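Local coordinates for Cys-Gly metallodipeptidase DUG1 (PDB 4G1P), which hydrolyses dipeptides, with high specificity for Cys-Gly, as an M20-family metallopeptidase and serves as the catalytic subunit of the glutathione degradosomal complex, at residues A[200-205]-A[447-452]; A[442-447]-A[453-458]; A[98-103]-A[421-426]. One frame throughout, in Å; residues are numbered along the deposited sequence.

Contact 1: residues A[200-205]-A[447-452]. With ZN (zinc ion), chain B; GLY (glycine), chain D; CYS (cysteine), chain E.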
ATOM      1  N   ASP A 200     -26.544   1.760 -14.451  1.00 20.40           N
ATOM      2  CA  ASP A 200     -25.340   1.564 -13.668  1.00 19.57           C
ATOM      3  C   ASP A 200     -24.122   1.376 -14.560  1.00 20.49           C
ATOM      4  O   ASP A 200     -23.216   0.611 -14.240  1.00 22.00           O
ATOM      5  CB  ASP A 200     -25.506   0.339 -12.773  1.00 21.59           C
ATOM      6  CG  ASP A 200     -24.702   0.434 -11.485  1.00 23.68           C
ATOM      7  OD1 ASP A 200     -23.964   1.421 -11.291  1.00 23.10           O
ATOM      8  OD2 ASP A 200     -24.801  -0.492 -10.661  1.00 27.13           O
ATOM      9  N   ASN A 201     -24.118   2.055 -15.696  1.00 19.99           N
ATOM     10  CA  ASN A 201     -22.940   2.114 -16.540  1.00 18.66           C
ATOM     11  C   ASN A 201     -22.960   3.412 -17.313  1.00 19.31           C
ATOM     12  O   ASN A 201     -23.619   4.347 -16.895  1.00 20.43           O
ATOM     13  CB  ASN A 201     -22.839   0.894 -17.458  1.00 23.89           C
ATOM     14  CG  ASN A 201     -23.937   0.846 -18.497  1.00 27.63           C
ATOM     15  OD1 ASN A 201     -25.112   1.088 -18.195  1.00 23.81           O
ATOM     16  ND2 ASN A 201     -23.556   0.548 -19.737  1.00 22.37           N
ATOM     17  N   TYR A 202     -22.248   3.474 -18.435  1.00 24.49           N
ATOM     18  CA  TYR A 202     -21.963   4.753 -19.096  1.00 21.68           C
ATOM     19  C   TYR A 202     -22.027   4.601 -20.591  1.00 20.13           C
ATOM     20  O   TYR A 202     -21.951   3.486 -21.101  1.00 21.76           O
ATOM     21  CB  TYR A 202     -20.558   5.236 -18.703  1.00 22.89           C
ATOM     22  CG  TYR A 202     -20.216   4.785 -17.315  1.00 25.54           C
ATOM     23  CD1 TYR A 202     -19.611   3.547 -17.095  1.00 24.70           C
ATOM     24  CD2 TYR A 202     -20.575   5.550 -16.214  1.00 20.32           C
ATOM     25  CE1 TYR A 202     -19.345   3.105 -15.809  1.00 27.29           C
ATOM     26  CE2 TYR A 202     -20.308   5.119 -14.933  1.00 22.83           C
ATOM     27  CZ  TYR A 202     -19.694   3.899 -14.729  1.00 26.00           C
ATOM     28  OH  TYR A 202     -19.435   3.465 -13.444  1.00 29.00           O
ATOM     29  N   TRP A 203     -22.146   5.729 -21.288  1.00 21.01           N
ATOM     30  CA  TRP A 203     -21.994   5.755 -22.734  1.00 17.97           C
ATOM     31  C   TRP A 203     -20.611   5.259 -23.031  1.00 20.54           C
ATOM     32  O   TRP A 203     -19.713   5.370 -22.200  1.00 21.68           O
ATOM     33  CB  TRP A 203     -22.084   7.178 -23.275  1.00 18.32           C
ATOM     34  CG  TRP A 203     -23.405   7.817 -23.143  1.00 17.72           C
ATOM     35  CD1 TRP A 203     -24.539   7.261 -22.633  1.00 17.55           C
ATOM     36  CD2 TRP A 203     -23.749   9.150 -23.535  1.00 19.32           C
ATOM     37  NE1 TRP A 203     -25.570   8.169 -22.675  1.00 19.55           N
ATOM     38  CE2 TRP A 203     -25.110   9.338 -23.224  1.00 19.70           C
ATOM     39  CE3 TRP A 203     -23.037  10.204 -24.110  1.00 19.81           C
ATOM     40  CZ2 TRP A 203     -25.776  10.533 -23.481  1.00 16.75           C
ATOM     41  CZ3 TRP A 203     -23.698  11.390 -24.361  1.00 17.79           C
ATOM     42  CH2 TRP A 203     -25.055  11.543 -24.048  1.00 18.72           C
ATOM     43  N   LEU A 204     -20.430   4.734 -24.226  1.00 22.46           N
ATOM     44  CA  LEU A 204     -19.117   4.305 -24.676  1.00 22.30           C
ATOM     45  C   LEU A 204     -18.117   5.465 -24.682  1.00 21.86           C
ATOM     46  O   LEU A 204     -16.969   5.333 -24.251  1.00 26.72           O
ATOM     47  CB  LEU A 204     -19.252   3.732 -26.083  1.00 23.86           C
ATOM     48  CG  LEU A 204     -17.955   3.375 -26.785  1.00 25.49           C
ATOM     49  CD1 LEU A 204     -17.301   2.262 -26.014  1.00 24.34           C
ATOM     50  CD2 LEU A 204     -18.274   2.961 -28.215  1.00 31.15           C
ATOM     51  N   GLY A 205     -18.565   6.601 -25.191  1.00 18.63           N
ATOM     52  CA  GLY A 205     -17.705   7.747 -25.380  1.00 19.55           C
ATOM     53  C   GLY A 205     -18.385   8.912 -24.718  1.00 20.96           C
ATOM     54  O   GLY A 205     -19.093   8.725 -23.726  1.00 20.78           O
ATOM     55  N   ASP A 447     -16.437   9.672 -17.091  1.00 16.34           N
ATOM     56  CA  ASP A 447     -16.959  10.204 -15.844  1.00 19.57           C
ATOM     57  C   ASP A 447     -15.983   9.997 -14.673  1.00 18.87           C
ATOM     58  O   ASP A 447     -16.089  10.636 -13.633  1.00 17.12           O
ATOM     59  CB  ASP A 447     -18.347   9.599 -15.559  1.00 18.40           C
ATOM     60  CG  ASP A 447     -19.450  10.285 -16.356  1.00 18.77           C
ATOM     61  OD1 ASP A 447     -19.117  11.096 -17.233  1.00 16.94           O
ATOM     62  OD2 ASP A 447     -20.648  10.028 -16.111  1.00 19.23           O
ATOM     63  N   GLY A 448     -15.018   9.107 -14.858  1.00 20.35           N
ATOM     64  CA  GLY A 448     -14.012   8.875 -13.847  1.00 18.13           C
ATOM     65  C   GLY A 448     -14.474   7.971 -12.718  1.00 20.78           C
ATOM     66  O   GLY A 448     -13.993   8.100 -11.598  1.00 22.28           O
ATOM     67  N   ALA A 449     -15.401   7.058 -12.988  1.00 18.45           N
ATOM     68  CA  ALA A 449     -15.791   6.105 -11.956  1.00 19.19           C
ATOM     69  C   ALA A 449     -14.567   5.325 -11.460  1.00 20.54           C
ATOM     70  O   ALA A 449     -13.703   4.942 -12.249  1.00 17.83           O
ATOM     71  CB  ALA A 449     -16.865   5.161 -12.466  1.00 15.50           C
ATOM     72  N   HIS A 450     -14.503   5.126 -10.143  1.00 23.95           N
ATOM     73  CA  HIS A 450     -13.413   4.408  -9.476  1.00 19.42           C
ATOM     74  C   HIS A 450     -12.106   5.183  -9.558  1.00 21.70           C
ATOM     75  O   HIS A 450     -11.026   4.624  -9.344  1.00 25.94           O
ATOM     76  CB  HIS A 450     -13.230   3.002 -10.057  1.00 16.58           C
ATOM     77  CG  HIS A 450     -14.398   2.100  -9.833  1.00 19.49           C
ATOM     78  ND1 HIS A 450     -14.297   0.726  -9.882  1.00 21.64           N
ATOM     79  CD2 HIS A 450     -15.695   2.373  -9.562  1.00 21.00           C
ATOM     80  CE1 HIS A 450     -15.479   0.191  -9.644  1.00 21.78           C
ATOM     81  NE2 HIS A 450     -16.348   1.169  -9.453  1.00 21.78           N
ATOM     82  N   SER A 451     -12.202   6.468  -9.868  1.00 19.25           N
ATOM     83  CA  SER A 451     -11.019   7.280 -10.074  1.00 19.55           C
ATOM     84  C   SER A 451     -11.130   8.607  -9.318  1.00 21.36           C
ATOM     85  O   SER A 451     -12.037   8.773  -8.507  1.00 23.59           O
ATOM     86  CB  SER A 451     -10.813   7.499 -11.569  1.00 20.53           C
ATOM     87  OG  SER A 451      -9.526   8.024 -11.828  1.00 27.14           O
ATOM     88  N   ILE A 452     -10.206   9.538  -9.563  1.00 22.10           N
ATOM     89  CA  ILE A 452     -10.304  10.876  -8.976  1.00 23.46           C
ATOM     90  C   ILE A 452     -11.185  11.769  -9.832  1.00 24.15           C
ATOM     91  O   ILE A 452     -11.269  11.577 -11.051  1.00 23.55           O
ATOM     92  CB  ILE A 452      -8.938  11.580  -8.848  1.00 25.00           C
ATOM     93  CG1 ILE A 452      -8.195  11.538 -10.183  1.00 25.27           C
ATOM     94  CG2 ILE A 452      -8.102  10.970  -7.716  1.00 21.48           C
ATOM     95  CD1 ILE A 452      -6.978  12.422 -10.224  1.00 20.37           C
TER
HETATM   96 ZN    ZN B 501     -18.342   1.074  -9.098  1.00 21.94          ZN
HETATM   97  N   GLY D 503     -18.225  -0.279 -11.303  1.00 20.01           N
HETATM   98  CA  GLY D 503     -18.919  -0.931 -10.209  1.00 20.23           C
HETATM   99  C   GLY D 503     -18.376  -2.334 -10.178  1.00 30.28           C
HETATM  100  O   GLY D 503     -19.039  -3.282 -10.586  1.00 32.61           O
HETATM  101  N   CYS E 504     -17.139  -2.447  -9.707  1.00 36.02           N
HETATM  102  CA  CYS E 504     -16.348  -3.650  -9.875  1.00 32.93           C
HETATM  103  C   CYS E 504     -15.993  -3.810 -11.355  1.00 23.46           C
HETATM  104  O   CYS E 504     -16.870  -3.818 -12.219  1.00 23.01           O
HETATM  105  CB  CYS E 504     -17.090  -4.870  -9.325  1.00 31.10           C
HETATM  106  SG  CYS E 504     -16.185  -6.384  -9.429  1.00 49.16           S
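Tyr202 meets Ala449 and Asp447 where two loops close round the dinuclear zinc site of this M20 peptidase. The segment 200-205 begins with Asp200, a ligand of one zinc ion, which Asp137 also binds. Asn201 follows, its ND2 hydrogen-bonded to Thr212. Tyr202 then carries the whole contact from this side. Its CG is only roughly anti to the carbonyl carbon (chi1 -31°), and the ring extends toward the other loop, bringing CZ to 3.8 Å from CB of Ala449, with OH near the same methyl. The approach to the ring is oblique, as is that of Asp447, whose OD2 lies 4.5 Å from CD2 of Tyr202; that carboxylate finds its charged partner in Lys455. Beyond the tyrosine, Trp203 turns to Tyr410, which it meets edge-to-face. The second loop makes a type II turn from Gly448 to Ser451, closed by Ser451 N to Gly448 O at 3.0 Å. His450 occupies its third position with a positive phi of 68°, and His233 of the second subunit meets its ring. The imidazole reaches the other zinc ion, also bound by Asp137 and Glu172: NE2 of His450 coordinates it at 2.0 Å, and the bound glycine adds its N at 2.6 Å from the metal.

Contact 2: residues A[442-447]-A[453-458]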
ATOM      1  N   MET A 442     -26.593   6.351 -17.700  1.00 19.10           N
ATOM      2  CA  MET A 442     -26.824   7.770 -17.577  1.00 16.78           C
ATOM      3  C   MET A 442     -25.626   8.544 -18.080  1.00 20.75           C
ATOM      4  O   MET A 442     -25.753   9.376 -18.981  1.00 23.50           O
ATOM      5  CB  MET A 442     -27.115   8.162 -16.138  1.00 16.90           C
ATOM      6  CG  MET A 442     -27.199   9.660 -15.935  1.00 13.28           C
ATOM      7  SD  MET A 442     -28.185  10.028 -14.495  1.00 15.10           S
ATOM      8  CE  MET A 442     -29.835  10.107 -15.205  1.00 12.11           C
ATOM      9  N   GLY A 443     -24.463   8.273 -17.500  1.00 15.64           N
ATOM     10  CA  GLY A 443     -23.303   9.106 -17.749  1.00 17.76           C
ATOM     11  C   GLY A 443     -22.437   8.774 -18.954  1.00 21.67           C
ATOM     12  O   GLY A 443     -22.743   7.874 -19.752  1.00 19.12           O
ATOM     13  N   ARG A 444     -21.338   9.521 -19.071  1.00 20.22           N
ATOM     14  CA  ARG A 444     -20.386   9.358 -20.161  1.00 20.87           C
ATOM     15  C   ARG A 444     -19.239   8.452 -19.752  1.00 22.76           C
ATOM     16  O   ARG A 444     -19.051   8.172 -18.571  1.00 22.03           O
ATOM     17  CB  ARG A 444     -19.845  10.712 -20.603  1.00 20.39           C
ATOM     18  CG  ARG A 444     -20.919  11.769 -20.766  1.00 20.45           C
ATOM     19  CD  ARG A 444     -20.352  12.995 -21.425  1.00 22.16           C
ATOM     20  NE  ARG A 444     -21.330  14.073 -21.516  1.00 24.26           N
ATOM     21  CZ  ARG A 444     -21.024  15.320 -21.865  1.00 29.46           C
ATOM     22  NH1 ARG A 444     -19.762  15.636 -22.152  1.00 29.38           N
ATOM     23  NH2 ARG A 444     -21.971  16.251 -21.918  1.00 28.88           N
ATOM     24  N   GLY A 445     -18.468   7.995 -20.733  1.00 24.08           N
ATOM     25  CA  GLY A 445     -17.413   7.031 -20.477  1.00 21.09           C
ATOM     26  C   GLY A 445     -16.160   7.637 -19.878  1.00 22.76           C
ATOM     27  O   GLY A 445     -15.187   6.929 -19.629  1.00 23.41           O
ATOM     28  N   ASP A 446     -16.173   8.951 -19.669  1.00 21.23           N
ATOM     29  CA  ASP A 446     -15.041   9.635 -19.063  1.00 20.44           C
ATOM     30  C   ASP A 446     -15.430  10.250 -17.725  1.00 20.05           C
ATOM     31  O   ASP A 446     -14.837  11.228 -17.286  1.00 22.84           O
ATOM     32  CB  ASP A 446     -14.474  10.698 -20.007  1.00 21.67           C
ATOM     33  CG  ASP A 446     -15.386  11.919 -20.166  1.00 21.33           C
ATOM     34  OD1 ASP A 446     -16.565  11.866 -19.767  1.00 21.82           O
ATOM     35  OD2 ASP A 446     -14.915  12.937 -20.718  1.00 20.31           O
ATOM     36  N   ASP A 447     -16.437   9.672 -17.091  1.00 16.34           N
ATOM     37  CA  ASP A 447     -16.959  10.204 -15.844  1.00 19.57           C
ATOM     38  C   ASP A 447     -15.983   9.997 -14.673  1.00 18.87           C
ATOM     39  O   ASP A 447     -16.089  10.636 -13.633  1.00 17.12           O
ATOM     40  CB  ASP A 447     -18.347   9.599 -15.559  1.00 18.40           C
ATOM     41  CG  ASP A 447     -19.450  10.285 -16.356  1.00 18.77           C
ATOM     42  OD1 ASP A 447     -19.117  11.096 -17.233  1.00 16.94           O
ATOM     43  OD2 ASP A 447     -20.648  10.028 -16.111  1.00 19.23           O
ATOM     44  N   ASN A 453     -11.828  12.741  -9.181  1.00 22.27           N
ATOM     45  CA  ASN A 453     -12.650  13.738  -9.859  1.00 22.80           C
ATOM     46  C   ASN A 453     -13.843  13.139 -10.608  1.00 23.14           C
ATOM     47  O   ASN A 453     -14.150  13.569 -11.712  1.00 21.65           O
ATOM     48  CB  ASN A 453     -11.804  14.586 -10.828  1.00 22.72           C
ATOM     49  CG  ASN A 453     -10.674  15.336 -10.130  1.00 29.54           C
ATOM     50  OD1 ASN A 453     -10.869  15.951  -9.084  1.00 30.21           O
ATOM     51  ND2 ASN A 453      -9.485  15.287 -10.714  1.00 30.08           N
ATOM     52  N   GLU A 454     -14.499  12.145 -10.010  1.00 19.09           N
ATOM     53  CA  GLU A 454     -15.680  11.537 -10.608  1.00 17.62           C
ATOM     54  C   GLU A 454     -16.733  12.609 -10.869  1.00 20.16           C
ATOM     55  O   GLU A 454     -17.103  13.377  -9.971  1.00 21.05           O
ATOM     56  CB  GLU A 454     -16.255  10.455  -9.694  1.00 19.29           C
ATOM     57  CG  GLU A 454     -17.350   9.615 -10.337  1.00 16.14           C
ATOM     58  CD  GLU A 454     -18.093   8.741  -9.340  1.00 16.35           C
ATOM     59  OE1 GLU A 454     -17.444   8.229  -8.407  1.00 21.01           O
ATOM     60  OE2 GLU A 454     -19.328   8.569  -9.477  1.00 14.88           O
ATOM     61  N   LYS A 455     -17.205  12.669 -12.105  1.00 19.08           N
ATOM     62  CA  LYS A 455     -18.108  13.726 -12.530  1.00 18.61           C
ATOM     63  C   LYS A 455     -19.351  13.141 -13.185  1.00 21.56           C
ATOM     64  O   LYS A 455     -19.352  11.999 -13.650  1.00 18.01           O
ATOM     65  CB  LYS A 455     -17.412  14.632 -13.539  1.00 17.29           C
ATOM     66  CG  LYS A 455     -17.807  14.345 -14.999  1.00 22.10           C
ATOM     67  CD  LYS A 455     -16.581  14.091 -15.866  1.00 23.63           C
ATOM     68  CE  LYS A 455     -16.897  14.176 -17.354  1.00 21.38           C
ATOM     69  NZ  LYS A 455     -17.847  13.134 -17.806  1.00 18.31           N
ATOM     70  N   LEU A 456     -20.413  13.934 -13.198  1.00 21.23           N
ATOM     71  CA  LEU A 456     -21.600  13.632 -13.978  1.00 18.27           C
ATOM     72  C   LEU A 456     -21.967  14.917 -14.691  1.00 19.86           C
ATOM     73  O   LEU A 456     -22.163  15.942 -14.046  1.00 21.98           O
ATOM     74  CB  LEU A 456     -22.758  13.171 -13.093  1.00 17.27           C
ATOM     75  CG  LEU A 456     -24.013  12.756 -13.885  1.00 17.73           C
ATOM     76  CD1 LEU A 456     -23.648  11.729 -14.933  1.00 15.29           C
ATOM     77  CD2 LEU A 456     -25.123  12.214 -12.971  1.00 13.70           C
ATOM     78  N   ASP A 457     -22.026  14.881 -16.017  1.00 18.89           N
ATOM     79  CA  ASP A 457     -22.421  16.065 -16.760  1.00 19.43           C
ATOM     80  C   ASP A 457     -23.906  16.286 -16.541  1.00 20.06           C
ATOM     81  O   ASP A 457     -24.688  15.339 -16.566  1.00 20.78           O
ATOM     82  CB  ASP A 457     -22.107  15.905 -18.242  1.00 22.05           C
ATOM     83  CG  ASP A 457     -20.628  15.703 -18.502  1.00 27.47           C
ATOM     84  OD1 ASP A 457     -19.876  16.704 -18.559  1.00 26.18           O
ATOM     85  OD2 ASP A 457     -20.217  14.532 -18.645  1.00 29.16           O
ATOM     86  N   ILE A 458     -24.287  17.536 -16.295  1.00 21.96           N
ATOM     87  CA  ILE A 458     -25.680  17.874 -16.023  1.00 21.96           C
ATOM     88  C   ILE A 458     -26.567  17.519 -17.224  1.00 20.99           C
ATOM     89  O   ILE A 458     -27.734  17.148 -17.058  1.00 19.84           O
ATOM     90  CB  ILE A 458     -25.844  19.360 -15.609  1.00 17.44           C
ATOM     91  CG1 ILE A 458     -25.006  19.649 -14.367  1.00 20.65           C
ATOM     92  CG2 ILE A 458     -27.280  19.684 -15.303  1.00 16.29           C
ATOM     93  CD1 ILE A 458     -25.145  21.060 -13.836  1.00 20.14           C
TER
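A five-residue salt-bridge network joins the loop 442-447 to strand 455-457, an outer strand of a small three-stranded antiparallel sheet: Arg444, Asp446 and Asp447 face Lys455 and Asp457. The backbones are tied first, Lys455 N donating to Asp447 O at 2.8 Å with an N-H...O angle of 165°. The same carbonyl oxygen receives CA-H of Glu454, with CA 3.2 Å away. The lysine chain, bent at chi2 and chi4, folds back over Asp446 and Asp447, placing its ammonium among three carboxylates. NZ bonds OD1 of Asp446 at 2.7 Å from above the carboxylate plane, meets OD2 of Asp457 at 2.9 Å on its syn side, and also bridges to OD1 of Asp447. Arg444 approaches Asp457 differently. The two planar groups are stacked, 17° apart, with CG of Asp457 3.4 Å above the guanidinium centre; no N-H points at the carboxylate, and NE of Arg444 bonds to Asn460 instead. Away from the charges, Leu456 CD2 packs 4.1 Å from Met442 SD, the two side chains crossing at about a right angle. OD1 of Asp447 and OD2 of Asp457 lie 3.9 Å apart, a repulsion that the shared lysine and the stacked arginine probably offset, favouring ionised aspartates.

Contact 3: residues A[98-103]-A[421-426]. With CYS (cysteine), chain E.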
ATOM      1  N   LEU A  98     -39.096  -3.296 -12.361  1.00 23.36           N
ATOM      2  CA  LEU A  98     -38.172  -3.283 -11.238  1.00 21.38           C
ATOM      3  C   LEU A  98     -36.923  -2.525 -11.656  1.00 23.35           C
ATOM      4  O   LEU A  98     -36.313  -2.833 -12.698  1.00 20.45           O
ATOM      5  CB  LEU A  98     -37.816  -4.707 -10.810  1.00 21.84           C
ATOM      6  CG  LEU A  98     -36.704  -4.878  -9.768  1.00 21.72           C
ATOM      7  CD1 LEU A  98     -36.973  -3.997  -8.591  1.00 26.02           C
ATOM      8  CD2 LEU A  98     -36.629  -6.303  -9.292  1.00 19.23           C
ATOM      9  N   VAL A  99     -36.560  -1.516 -10.864  1.00 19.30           N
ATOM     10  CA  VAL A  99     -35.291  -0.828 -11.079  1.00 17.48           C
ATOM     11  C   VAL A  99     -34.312  -1.131  -9.962  1.00 16.97           C
ATOM     12  O   VAL A  99     -34.664  -1.113  -8.781  1.00 17.82           O
ATOM     13  CB  VAL A  99     -35.447   0.705 -11.265  1.00 16.50           C
ATOM     14  CG1 VAL A  99     -36.226   0.999 -12.530  1.00 19.21           C
ATOM     15  CG2 VAL A  99     -36.112   1.349 -10.053  1.00 17.03           C
ATOM     16  N   TYR A 100     -33.077  -1.416 -10.359  1.00 18.43           N
ATOM     17  CA  TYR A 100     -31.993  -1.716  -9.432  1.00 16.04           C
ATOM     18  C   TYR A 100     -30.864  -0.708  -9.581  1.00 20.16           C
ATOM     19  O   TYR A 100     -30.561  -0.253 -10.698  1.00 19.18           O
ATOM     20  CB  TYR A 100     -31.450  -3.107  -9.719  1.00 15.89           C
ATOM     21  CG  TYR A 100     -30.047  -3.352  -9.213  1.00 18.88           C
ATOM     22  CD1 TYR A 100     -28.930  -3.000  -9.976  1.00 18.46           C
ATOM     23  CD2 TYR A 100     -29.835  -3.965  -7.988  1.00 18.03           C
ATOM     24  CE1 TYR A 100     -27.660  -3.215  -9.514  1.00 19.04           C
ATOM     25  CE2 TYR A 100     -28.566  -4.202  -7.528  1.00 19.07           C
ATOM     26  CZ  TYR A 100     -27.484  -3.825  -8.292  1.00 18.83           C
ATOM     27  OH  TYR A 100     -26.223  -4.066  -7.825  1.00 18.67           O
ATOM     28  N   GLY A 101     -30.224  -0.394  -8.456  1.00 19.21           N
ATOM     29  CA  GLY A 101     -29.041   0.448  -8.418  1.00 15.42           C
ATOM     30  C   GLY A 101     -28.316   0.231  -7.101  1.00 20.07           C
ATOM     31  O   GLY A 101     -28.679  -0.648  -6.311  1.00 21.97           O
ATOM     32  N   HIS A 102     -27.293   1.025  -6.834  1.00 15.44           N
ATOM     33  CA  HIS A 102     -26.569   0.834  -5.594  1.00 16.74           C
ATOM     34  C   HIS A 102     -26.133   2.132  -4.958  1.00 17.84           C
ATOM     35  O   HIS A 102     -25.692   3.066  -5.639  1.00 15.33           O
ATOM     36  CB  HIS A 102     -25.385  -0.121  -5.776  1.00 18.05           C
ATOM     37  CG  HIS A 102     -24.264   0.419  -6.613  1.00 21.06           C
ATOM     38  ND1 HIS A 102     -23.223   1.153  -6.081  1.00 16.45           N
ATOM     39  CD2 HIS A 102     -23.989   0.278  -7.934  1.00 20.30           C
ATOM     40  CE1 HIS A 102     -22.374   1.466  -7.046  1.00 17.69           C
ATOM     41  NE2 HIS A 102     -22.814   0.943  -8.178  1.00 18.18           N
ATOM     42  N   TYR A 103     -26.254   2.177  -3.638  1.00 16.42           N
ATOM     43  CA  TYR A 103     -26.006   3.407  -2.912  1.00 14.66           C
ATOM     44  C   TYR A 103     -24.662   3.482  -2.192  1.00 16.18           C
ATOM     45  O   TYR A 103     -24.336   4.525  -1.631  1.00 19.05           O
ATOM     46  CB  TYR A 103     -27.142   3.690  -1.949  1.00 12.88           C
ATOM     47  CG  TYR A 103     -27.361   2.651  -0.881  1.00 18.14           C
ATOM     48  CD1 TYR A 103     -26.564   2.619   0.260  1.00 16.54           C
ATOM     49  CD2 TYR A 103     -28.404   1.722  -0.981  1.00 17.72           C
ATOM     50  CE1 TYR A 103     -26.773   1.676   1.264  1.00 16.96           C
ATOM     51  CE2 TYR A 103     -28.623   0.784   0.018  1.00 18.75           C
ATOM     52  CZ  TYR A 103     -27.800   0.770   1.144  1.00 19.30           C
ATOM     53  OH  TYR A 103     -28.002  -0.148   2.146  1.00 18.44           O
ATOM     54  N   GLY A 421     -17.278  -3.073 -18.169  1.00 27.36           N
ATOM     55  CA  GLY A 421     -17.544  -3.171 -16.748  1.00 23.81           C
ATOM     56  C   GLY A 421     -18.497  -4.301 -16.425  1.00 25.76           C
ATOM     57  O   GLY A 421     -18.882  -5.062 -17.316  1.00 28.63           O
ATOM     58  N   SER A 422     -18.892  -4.390 -15.156  1.00 23.92           N
ATOM     59  CA  SER A 422     -19.699  -5.493 -14.666  1.00 21.36           C
ATOM     60  C   SER A 422     -20.803  -5.037 -13.737  1.00 27.96           C
ATOM     61  O   SER A 422     -20.633  -4.109 -12.954  1.00 29.21           O
ATOM     62  CB  SER A 422     -18.819  -6.466 -13.912  1.00 19.46           C
ATOM     63  OG  SER A 422     -17.739  -6.836 -14.726  1.00 23.95           O
ATOM     64  N   ILE A 423     -21.946  -5.698 -13.824  1.00 29.57           N
ATOM     65  CA  ILE A 423     -22.988  -5.512 -12.835  1.00 23.43           C
ATOM     66  C   ILE A 423     -23.452  -6.891 -12.438  1.00 24.71           C
ATOM     67  O   ILE A 423     -24.418  -7.391 -12.956  1.00 27.50           O
ATOM     68  CB  ILE A 423     -24.158  -4.714 -13.377  1.00 23.80           C
ATOM     69  CG1 ILE A 423     -23.668  -3.397 -13.988  1.00 25.45           C
ATOM     70  CG2 ILE A 423     -25.155  -4.463 -12.273  1.00 25.85           C
ATOM     71  CD1 ILE A 423     -24.715  -2.657 -14.811  1.00 22.05           C
ATOM     72  N   PRO A 424     -22.731  -7.518 -11.513  1.00 30.05           N
ATOM     73  CA  PRO A 424     -22.928  -8.897 -11.066  1.00 28.67           C
ATOM     74  C   PRO A 424     -24.362  -9.459 -11.048  1.00 27.78           C
ATOM     75  O   PRO A 424     -24.505 -10.560 -11.577  1.00 32.55           O
ATOM     76  CB  PRO A 424     -22.326  -8.872  -9.665  1.00 27.28           C
ATOM     77  CG  PRO A 424     -21.167  -7.931  -9.829  1.00 27.62           C
ATOM     78  CD  PRO A 424     -21.615  -6.872 -10.798  1.00 24.92           C
ATOM     79  N   ILE A 425     -25.369  -8.789 -10.478  1.00 21.53           N
ATOM     80  CA  ILE A 425     -26.685  -9.447 -10.341  1.00 26.83           C
ATOM     81  C   ILE A 425     -27.566  -9.421 -11.573  1.00 26.39           C
ATOM     82  O   ILE A 425     -28.670  -9.972 -11.541  1.00 27.36           O
ATOM     83  CB  ILE A 425     -27.573  -8.903  -9.181  1.00 30.39           C
ATOM     84  CG1 ILE A 425     -27.329  -7.417  -8.959  1.00 27.11           C
ATOM     85  CG2 ILE A 425     -27.423  -9.744  -7.913  1.00 31.46           C
ATOM     86  CD1 ILE A 425     -27.853  -6.568 -10.069  1.00 22.67           C
ATOM     87  N   THR A 426     -27.105  -8.748 -12.624  1.00 23.87           N
ATOM     88  CA  THR A 426     -27.878  -8.609 -13.841  1.00 21.43           C
ATOM     89  C   THR A 426     -28.390  -9.979 -14.318  1.00 25.48           C
ATOM     90  O   THR A 426     -29.574 -10.139 -14.594  1.00 27.41           O
ATOM     91  CB  THR A 426     -27.082  -7.878 -14.938  1.00 24.17           C
ATOM     92  OG1 THR A 426     -27.862  -7.819 -16.144  1.00 26.48           O
ATOM     93  CG2 THR A 426     -25.797  -8.621 -15.229  1.00 35.33           C
TER
HETATM   94  N   CYS E 504     -17.139  -2.447  -9.707  1.00 36.02           N
HETATM   95  CA  CYS E 504     -16.348  -3.650  -9.875  1.00 32.93           C
HETATM   96  C   CYS E 504     -15.993  -3.810 -11.355  1.00 23.46           C
HETATM   97  O   CYS E 504     -16.870  -3.818 -12.219  1.00 23.01           O
HETATM   98  CB  CYS E 504     -17.090  -4.870  -9.325  1.00 31.10           C
HETATM   99  SG  CYS E 504     -16.185  -6.384  -9.429  1.00 49.16           S
HETATM  100  O   HOH W   1     -24.401  -6.316  -9.064  1.00 32.71           O
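Ile425 comes at Tyr100 from the opposite direction and sets its terminal methyl over one face of the phenol. CD1 of Ile425 lies 3.4 Å from the ring centroid and 16° off the ring normal, which defines a CH-pi contact; the methyl is displaced toward the rim on the hydroxyl side, nearest CZ. CG1 of Ile425 follows it, 3.7 Å from OH of Tyr100. Ile423 slides past in the reverse sense and meets the ring obliquely, with its branch methyl CG2 3.9 Å from CE1 of Tyr100. A chi1 of 159°, with CG turned away from the backbone N, carries the ring toward both isoleucines. A water links the two segments: it donates to OH of Tyr100 at 3.1 Å and accepts from N of Ile425 at 3.0 Å. The hydroxyl also bonds Glu168. A phenylalanine here would keep the face under Ile425 but would probably leave Glu168 and the bridging water without their shared hydroxyl partner. Ile423 to Thr426 form a type I turn. This is consistent with a second-shell layer behind the M20 catalytic site: strand 96-102 ends at His102, probably a zinc ligand, and the turn follows Ser422 of the dipeptide pocket.

All three contacts are buried, but they grow more peripheral from contact 3, centred about 7 Å from the middle of the chain, through contact 1 at 9 Å to contact 2 at 14 Å, where several residues are partly exposed. Their chemistry follows: contact 3 sets isoleucine side chains against a tyrosine ring of an inner strand, with one bridging water; contact 1 combines sparse packing with metal coordination; contact 2 is dominated by charge. Contacts 1 and 2 share Asp447 and the loop between strands 437-439 and 455-457, whereas contact 3 joins strand 96-102 to the loop before helix 426-433. Contacts 1 and 3 meet where Asp200 packs beside His102 and Ile423; contacts 2 and 3 do not touch.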